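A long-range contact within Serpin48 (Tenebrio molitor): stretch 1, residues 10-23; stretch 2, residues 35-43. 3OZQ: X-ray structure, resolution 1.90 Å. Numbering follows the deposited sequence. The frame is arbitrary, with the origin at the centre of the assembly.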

ATOM      1  N   GLU A  10      15.475  -6.650  -8.657  1.00 73.63           N
ATOM      2  CA  GLU A  10      14.260  -7.118  -9.308  1.00 72.68           C
ATOM      3  C   GLU A  10      13.162  -7.555  -8.348  1.00 71.71           C
ATOM      4  O   GLU A  10      12.109  -8.036  -8.781  1.00 72.46           O
ATOM      5  N   PHE A  11      13.396  -7.421  -7.047  1.00 67.47           N
ATOM      6  CA  PHE A  11      12.274  -7.532  -6.122  1.00 65.78           C
ATOM      7  C   PHE A  11      11.584  -6.173  -6.024  1.00 61.65           C
ATOM      8  O   PHE A  11      10.358  -6.092  -6.140  1.00 59.41           O
ATOM      9  N   PRO A  12      12.370  -5.102  -5.818  1.00 60.71           N
ATOM     10  CA  PRO A  12      11.813  -3.754  -5.937  1.00 60.27           C
ATOM     11  C   PRO A  12      11.097  -3.603  -7.269  1.00 59.14           C
ATOM     12  O   PRO A  12      10.075  -2.927  -7.359  1.00 54.53           O
ATOM     13  N   ASN A  13      11.626  -4.260  -8.293  1.00 61.08           N
ATOM     14  CA  ASN A  13      11.052  -4.191  -9.628  1.00 62.17           C
ATOM     15  C   ASN A  13       9.749  -4.986  -9.754  1.00 58.90           C
ATOM     16  O   ASN A  13       8.823  -4.562 -10.447  1.00 58.40           O
ATOM     17  N   ALA A  14       9.677  -6.136  -9.087  1.00 56.61           N
ATOM     18  CA  ALA A  14       8.478  -6.974  -9.140  1.00 56.07           C
ATOM     19  C   ALA A  14       7.288  -6.310  -8.450  1.00 49.19           C
ATOM     20  O   ALA A  14       6.148  -6.450  -8.887  1.00 47.80           O
ATOM     21  N   VAL A  15       7.567  -5.585  -7.373  1.00 48.90           N
ATOM     22  CA  VAL A  15       6.546  -4.844  -6.652  1.00 43.64           C
ATOM     23  C   VAL A  15       5.942  -3.760  -7.546  1.00 47.72           C
ATOM     24  O   VAL A  15       4.717  -3.579  -7.596  1.00 42.81           O
ATOM     25  N   ASN A  16       6.812  -3.046  -8.252  1.00 40.80           N
ATOM     26  CA  ASN A  16       6.381  -1.938  -9.092  1.00 44.78           C
ATOM     27  C   ASN A  16       5.475  -2.387 -10.220  1.00 44.75           C
ATOM     28  O   ASN A  16       4.558  -1.667 -10.598  1.00 45.48           O
ATOM     29  N   SER A  17       5.719  -3.577 -10.758  1.00 45.65           N
ATOM     30  CA  SER A  17       4.842  -4.094 -11.799  1.00 43.75           C
ATOM     31  C   SER A  17       3.575  -4.709 -11.190  1.00 43.65           C
ATOM     32  O   SER A  17       2.515  -4.731 -11.822  1.00 43.92           O
ATOM     33  N   PHE A  18       3.697  -5.194  -9.959  1.00 40.31           N
ATOM     34  CA  PHE A  18       2.565  -5.732  -9.202  1.00 44.45           C
ATOM     35  C   PHE A  18       1.577  -4.614  -8.891  1.00 39.37           C
ATOM     36  O   PHE A  18       0.360  -4.820  -8.866  1.00 37.22           O
ATOM     37  N   THR A  19       2.117  -3.418  -8.682  1.00 40.38           N
ATOM     38  CA  THR A  19       1.335  -2.280  -8.199  1.00 37.52           C
ATOM     39  C   THR A  19       0.147  -1.901  -9.088  1.00 37.16           C
ATOM     40  O   THR A  19      -0.987  -1.809  -8.599  1.00 34.09           O
ATOM     41  N   PRO A  20       0.392  -1.688 -10.393  1.00 37.68           N
ATOM     42  CA  PRO A  20      -0.716  -1.353 -11.293  1.00 38.45           C
ATOM     43  C   PRO A  20      -1.716  -2.483 -11.435  1.00 43.01           C
ATOM     44  O   PRO A  20      -2.897  -2.198 -11.613  1.00 43.62           O
ATOM     45  N   SER A  21      -1.256  -3.733 -11.368  1.00 39.76           N
ATOM     46  CA  SER A  21      -2.165  -4.866 -11.441  1.00 43.01           C
ATOM     47  C   SER A  21      -3.093  -4.835 -10.235  1.00 42.90           C
ATOM     48  O   SER A  21      -4.286  -5.054 -10.364  1.00 42.08           O
ATOM     49  N   VAL A  22      -2.535  -4.554  -9.062  1.00 39.98           N
ATOM     50  CA  VAL A  22      -3.348  -4.435  -7.857  1.00 37.61           C
ATOM     51  C   VAL A  22      -4.331  -3.270  -7.946  1.00 38.19           C
ATOM     52  O   VAL A  22      -5.521  -3.434  -7.657  1.00 38.38           O
ATOM     53  N   TYR A  23      -3.840  -2.101  -8.370  1.00 37.38           N
ATOM     54  CA  TYR A  23      -4.674  -0.912  -8.495  1.00 38.75           C
ATOM     55  C   TYR A  23      -5.891  -1.233  -9.367  1.00 43.15           C
ATOM     56  O   TYR A  23      -7.027  -0.930  -8.997  1.00 37.20           O
ATOM     57  N   LEU A  35      -6.737   3.839  -1.089  1.00 30.14           N
ATOM     58  CA  LEU A  35      -5.314   3.703  -0.799  1.00 34.34           C
ATOM     59  C   LEU A  35      -5.029   2.212  -0.660  1.00 31.97           C
ATOM     60  O   LEU A  35      -5.801   1.491  -0.029  1.00 30.00           O
ATOM     61  N   VAL A  36      -3.943   1.749  -1.281  1.00 29.81           N
ATOM     62  CA  VAL A  36      -3.536   0.358  -1.205  1.00 27.77           C
ATOM     63  C   VAL A  36      -2.008   0.229  -1.169  1.00 27.70           C
ATOM     64  O   VAL A  36      -1.296   1.069  -1.723  1.00 26.21           O
ATOM     65  N   SER A  37      -1.518  -0.799  -0.474  1.00 28.80           N
ATOM     66  CA  SER A  37      -0.098  -1.121  -0.486  1.00 32.52           C
ATOM     67  C   SER A  37       0.130  -2.487  -1.117  1.00 28.93           C
ATOM     68  O   SER A  37       0.125  -3.513  -0.427  1.00 30.57           O
ATOM     69  N   PRO A  38       0.318  -2.510  -2.441  1.00 30.97           N
ATOM     70  CA  PRO A  38       0.670  -3.794  -3.063  1.00 31.07           C
ATOM     71  C   PRO A  38       1.953  -4.374  -2.459  1.00 31.44           C
ATOM     72  O   PRO A  38       2.054  -5.596  -2.226  1.00 31.84           O
ATOM     73  N   PHE A  39       2.915  -3.507  -2.168  1.00 32.73           N
ATOM     74  CA  PHE A  39       4.168  -3.961  -1.560  1.00 29.47           C
ATOM     75  C   PHE A  39       3.932  -4.737  -0.267  1.00 32.46           C
ATOM     76  O   PHE A  39       4.386  -5.873  -0.120  1.00 30.42           O
ATOM     77  N   SER A  40       3.219  -4.124   0.681  1.00 31.70           N
ATOM     78  CA  SER A  40       3.043  -4.751   1.987  1.00 29.35           C
ATOM     79  C   SER A  40       2.279  -6.082   1.876  1.00 30.78           C
ATOM     80  O   SER A  40       2.663  -7.099   2.476  1.00 29.20           O
ATOM     81  N   ALA A  41       1.198  -6.071   1.102  1.00 31.67           N
ATOM     82  CA  ALA A  41       0.447  -7.283   0.851  1.00 31.98           C
ATOM     83  C   ALA A  41       1.405  -8.347   0.304  1.00 33.30           C
ATOM     84  O   ALA A  41       1.346  -9.521   0.693  1.00 32.45           O
ATOM     85  N   ALA A  42       2.290  -7.926  -0.595  1.00 31.90           N
ATOM     86  CA  ALA A  42       3.234  -8.836  -1.237  1.00 33.10           C
ATOM     87  C   ALA A  42       4.164  -9.495  -0.223  1.00 32.64           C
ATOM     88  O   ALA A  42       4.425 -10.688  -0.304  1.00 31.67           O
ATOM     89  N   THR A  43       4.668  -8.727   0.737  1.00 30.28           N
ATOM     90  CA  THR A  43       5.517  -9.329   1.760  1.00 33.17           C
ATOM     91  C   THR A  43       4.766 -10.324   2.672  1.00 34.49           C
ATOM     92  O   THR A  43       5.337 -11.296   3.182  1.00 32.64           O
TER

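The two stretches meet through side chains without a single direct hydrogen bond between them, and 431 Å² of surface, both sides summed, is buried in the contact. The helix axes come within 9.5 Å at an angle of 114°. The contact centres on the first turn of helix 38-43, where Pro38 and Phe39 make most of the touches, with a further apolar touch from strand residue Val36.

Pro38 is the main bump. Its CA-to-CB bond points toward helix 10-23, and at 83 Å² it is the residue most covered by the other stretch. The hollow that takes it is made by Phe18, Thr19 and Val22: Pro38 CG, on a ring puckered C-gamma exo, lies 3.7 Å from Val22 CB and 3.8 Å from Thr19 CA, while Pro38 CB is 3.8 Å from both Phe18 CD2 and Thr19 OG1. An approach to a CA atom shows that the proline reaches the helix backbone itself, consistent with the short 5.4 Å separation of Thr19 CA and Pro38 CA.

Phe18 (chi1 t, chi2 55°) points toward the second stretch and lies along the start of its helix. Phe18 CE2 is 3.5 Å from Pro38 O, which sits at the ring edge near its plane, and 4.1 Å from Ala42 CB. Ala42, one turn on from Pro38, also points its CA-to-CB bond toward the first stretch, and its small methyl packs against the same ring. One turn along from Phe18, Val22 (chi1 t) places CG1 3.8 Å from CG2 of Val36, whose chi1 is p, extending the apolar surface to the strand.

Toward the other end, Val15 (chi1 t) points in and sets CG1 3.7 Å from Phe39 CB. Phe39 leaves its backbone sideways with chi1 at 159° and chi2 at -98°; Val15 CG2 and Phe11 CE2 both lie at the edge of its ring, near the ring plane. Phe11 also starts sideways, but its t rotamer brings the ring end nearer, with its CE2 atom 4.4 Å from Phe39 CE2, a looser contact than those around Pro38.

Thr19 OG1, in the m rotamer, donates to Val15 O at 2.8 Å within its own helix and accepts from water 1 at 2.9 Å from the water O. That water O in turn accepts from Phe39 N at 3.0 Å, bridging the stretches and serving a first-turn amide. Behind the contact, Ser37 points away and caps its helix, Ser37 OG accepting from Ser40 N at 3.0 Å with an N-H...acceptor angle of 160°.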

ATOM      1  CB  GLU A  10      14.572  -8.253 -10.275  1.00 79.88           C
ATOM      2  CG  GLU A  10      14.971  -9.530  -9.582  1.00 77.53           C
ATOM      3  CD  GLU A  10      16.271 -10.081 -10.114  1.00 82.47           C
ATOM      4  OE1 GLU A  10      17.046  -9.306 -10.723  1.00 78.83           O
ATOM      5  OE2 GLU A  10      16.512 -11.291  -9.924  1.00 83.32           O
ATOM      6  CB  PHE A  11      12.680  -8.045  -4.739  1.00 62.36           C
ATOM      7  CG  PHE A  11      11.547  -8.047  -3.759  1.00 63.76           C
ATOM      8  CD1 PHE A  11      10.469  -8.896  -3.934  1.00 62.98           C
ATOM      9  CD2 PHE A  11      11.538  -7.175  -2.683  1.00 63.80           C
ATOM     10  CE1 PHE A  11       9.411  -8.889  -3.043  1.00 64.91           C
ATOM     11  CE2 PHE A  11      10.482  -7.164  -1.786  1.00 58.69           C
ATOM     12  CZ  PHE A  11       9.418  -8.018  -1.963  1.00 55.06           C
ATOM     13  CB  PRO A  12      13.057  -2.875  -5.906  1.00 63.24           C
ATOM     14  CG  PRO A  12      14.003  -3.629  -5.042  1.00 64.73           C
ATOM     15  CD  PRO A  12      13.777  -5.072  -5.380  1.00 64.41           C
ATOM     16  CB  ASN A  13      12.080  -4.680 -10.655  1.00 69.39           C
ATOM     17  CG  ASN A  13      12.041  -3.892 -11.944  1.00 75.16           C
ATOM     18  OD1 ASN A  13      13.035  -3.274 -12.336  1.00 82.54           O
ATOM     19  ND2 ASN A  13      10.893  -3.908 -12.615  1.00 75.36           N
ATOM     20  CB  ALA A  14       8.749  -8.354  -8.534  1.00 52.81           C
ATOM     21  CB  VAL A  15       7.147  -4.182  -5.408  1.00 42.64           C
ATOM     22  CG1 VAL A  15       6.132  -3.245  -4.750  1.00 41.59           C
ATOM     23  CG2 VAL A  15       7.650  -5.250  -4.426  1.00 49.36           C
ATOM     24  CB  ASN A  16       7.577  -1.143  -9.631  1.00 45.75           C
ATOM     25  CG  ASN A  16       8.375  -0.493  -8.525  1.00 46.27           C
ATOM     26  OD1 ASN A  16       7.950  -0.479  -7.372  1.00 45.73           O
ATOM     27  ND2 ASN A  16       9.537   0.045  -8.864  1.00 46.33           N
ATOM     28  CB  SER A  17       5.581  -5.103 -12.681  1.00 55.43           C
ATOM     29  OG  SER A  17       6.315  -6.032 -11.900  1.00 57.45           O
ATOM     30  CB  PHE A  18       3.092  -6.359  -7.903  1.00 42.94           C
ATOM     31  CG  PHE A  18       2.062  -7.112  -7.102  1.00 45.65           C
ATOM     32  CD1 PHE A  18       1.317  -8.130  -7.673  1.00 42.80           C
ATOM     33  CD2 PHE A  18       1.883  -6.834  -5.748  1.00 41.11           C
ATOM     34  CE1 PHE A  18       0.384  -8.843  -6.913  1.00 44.96           C
ATOM     35  CE2 PHE A  18       0.968  -7.542  -4.982  1.00 41.59           C
ATOM     36  CZ  PHE A  18       0.208  -8.552  -5.564  1.00 40.69           C
ATOM     37  CB  THR A  19       2.234  -1.080  -7.902  1.00 34.63           C
ATOM     38  OG1 THR A  19       3.110  -1.414  -6.817  1.00 38.99           O
ATOM     39  CG2 THR A  19       1.399   0.146  -7.523  1.00 35.29           C
ATOM     40  CB  PRO A  20      -0.023  -1.093 -12.638  1.00 40.87           C
ATOM     41  CG  PRO A  20       1.333  -1.712 -12.516  1.00 42.63           C
ATOM     42  CD  PRO A  20       1.698  -1.590 -11.070  1.00 38.06           C
ATOM     43  CB  SER A  21      -1.396  -6.194 -11.487  1.00 47.18           C
ATOM     44  OG  SER A  21      -0.542  -6.261 -12.622  1.00 48.87           O
ATOM     45  CB  VAL A  22      -2.481  -4.348  -6.589  1.00 37.46           C
ATOM     46  CG1 VAL A  22      -3.339  -4.009  -5.377  1.00 34.60           C
ATOM     47  CG2 VAL A  22      -1.778  -5.690  -6.350  1.00 35.80           C
ATOM     48  CB  TYR A  23      -3.842   0.263  -9.060  1.00 34.96           C
ATOM     49  CG  TYR A  23      -4.551   1.583  -9.234  1.00 36.10           C
ATOM     50  CD1 TYR A  23      -4.194   2.695  -8.472  1.00 33.27           C
ATOM     51  CD2 TYR A  23      -5.560   1.733 -10.174  1.00 40.15           C
ATOM     52  CE1 TYR A  23      -4.832   3.925  -8.647  1.00 38.58           C
ATOM     53  CE2 TYR A  23      -6.200   2.946 -10.356  1.00 39.46           C
ATOM     54  CZ  TYR A  23      -5.836   4.038  -9.588  1.00 40.46           C
ATOM     55  OH  TYR A  23      -6.488   5.231  -9.780  1.00 39.89           O
ATOM     56  CB  LEU A  35      -4.964   4.431   0.508  1.00 33.69           C
ATOM     57  CG  LEU A  35      -3.530   4.312   1.033  1.00 31.11           C
ATOM     58  CD1 LEU A  35      -2.560   5.011   0.083  1.00 30.75           C
ATOM     59  CD2 LEU A  35      -3.405   4.914   2.426  1.00 29.02           C
ATOM     60  CB  VAL A  36      -4.127  -0.485  -2.373  1.00 31.52           C
ATOM     61  CG1 VAL A  36      -3.673   0.066  -3.756  1.00 30.11           C
ATOM     62  CG2 VAL A  36      -3.806  -2.001  -2.200  1.00 30.81           C
ATOM     63  CB  SER A  37       0.491  -1.120   0.913  1.00 30.47           C
ATOM     64  OG  SER A  37       1.884  -1.396   0.831  1.00 29.53           O
ATOM     65  CB  PRO A  38       0.841  -3.429  -4.536  1.00 27.20           C
ATOM     66  CG  PRO A  38      -0.059  -2.198  -4.711  1.00 29.74           C
ATOM     67  CD  PRO A  38       0.130  -1.434  -3.429  1.00 29.42           C
ATOM     68  CB  PHE A  39       5.090  -2.778  -1.260  1.00 32.09           C
ATOM     69  CG  PHE A  39       6.129  -3.087  -0.221  1.00 34.12           C
ATOM     70  CD1 PHE A  39       5.941  -2.715   1.100  1.00 35.44           C
ATOM     71  CD2 PHE A  39       7.281  -3.779  -0.563  1.00 37.84           C
ATOM     72  CE1 PHE A  39       6.881  -3.027   2.063  1.00 34.33           C
ATOM     73  CE2 PHE A  39       8.228  -4.079   0.390  1.00 38.31           C
ATOM     74  CZ  PHE A  39       8.031  -3.696   1.704  1.00 36.89           C
ATOM     75  CB  SER A  40       2.360  -3.777   2.957  1.00 33.35           C
ATOM     76  OG  SER A  40       2.604  -4.134   4.307  1.00 32.64           O
ATOM     77  CB  ALA A  41      -0.683  -7.009  -0.132  1.00 31.21           C
ATOM     78  CB  ALA A  42       4.040  -8.114  -2.315  1.00 34.91           C
ATOM     79  CB  THR A  43       6.145  -8.256   2.634  1.00 32.26           C
ATOM     80  OG1 THR A  43       5.109  -7.540   3.314  1.00 33.64           O
ATOM     81  CG2 THR A  43       6.983  -7.305   1.780  1.00 33.84           C
TER
HETATM   82  O   HOH W   1       3.470  -1.152  -3.924  1.00 33.75           O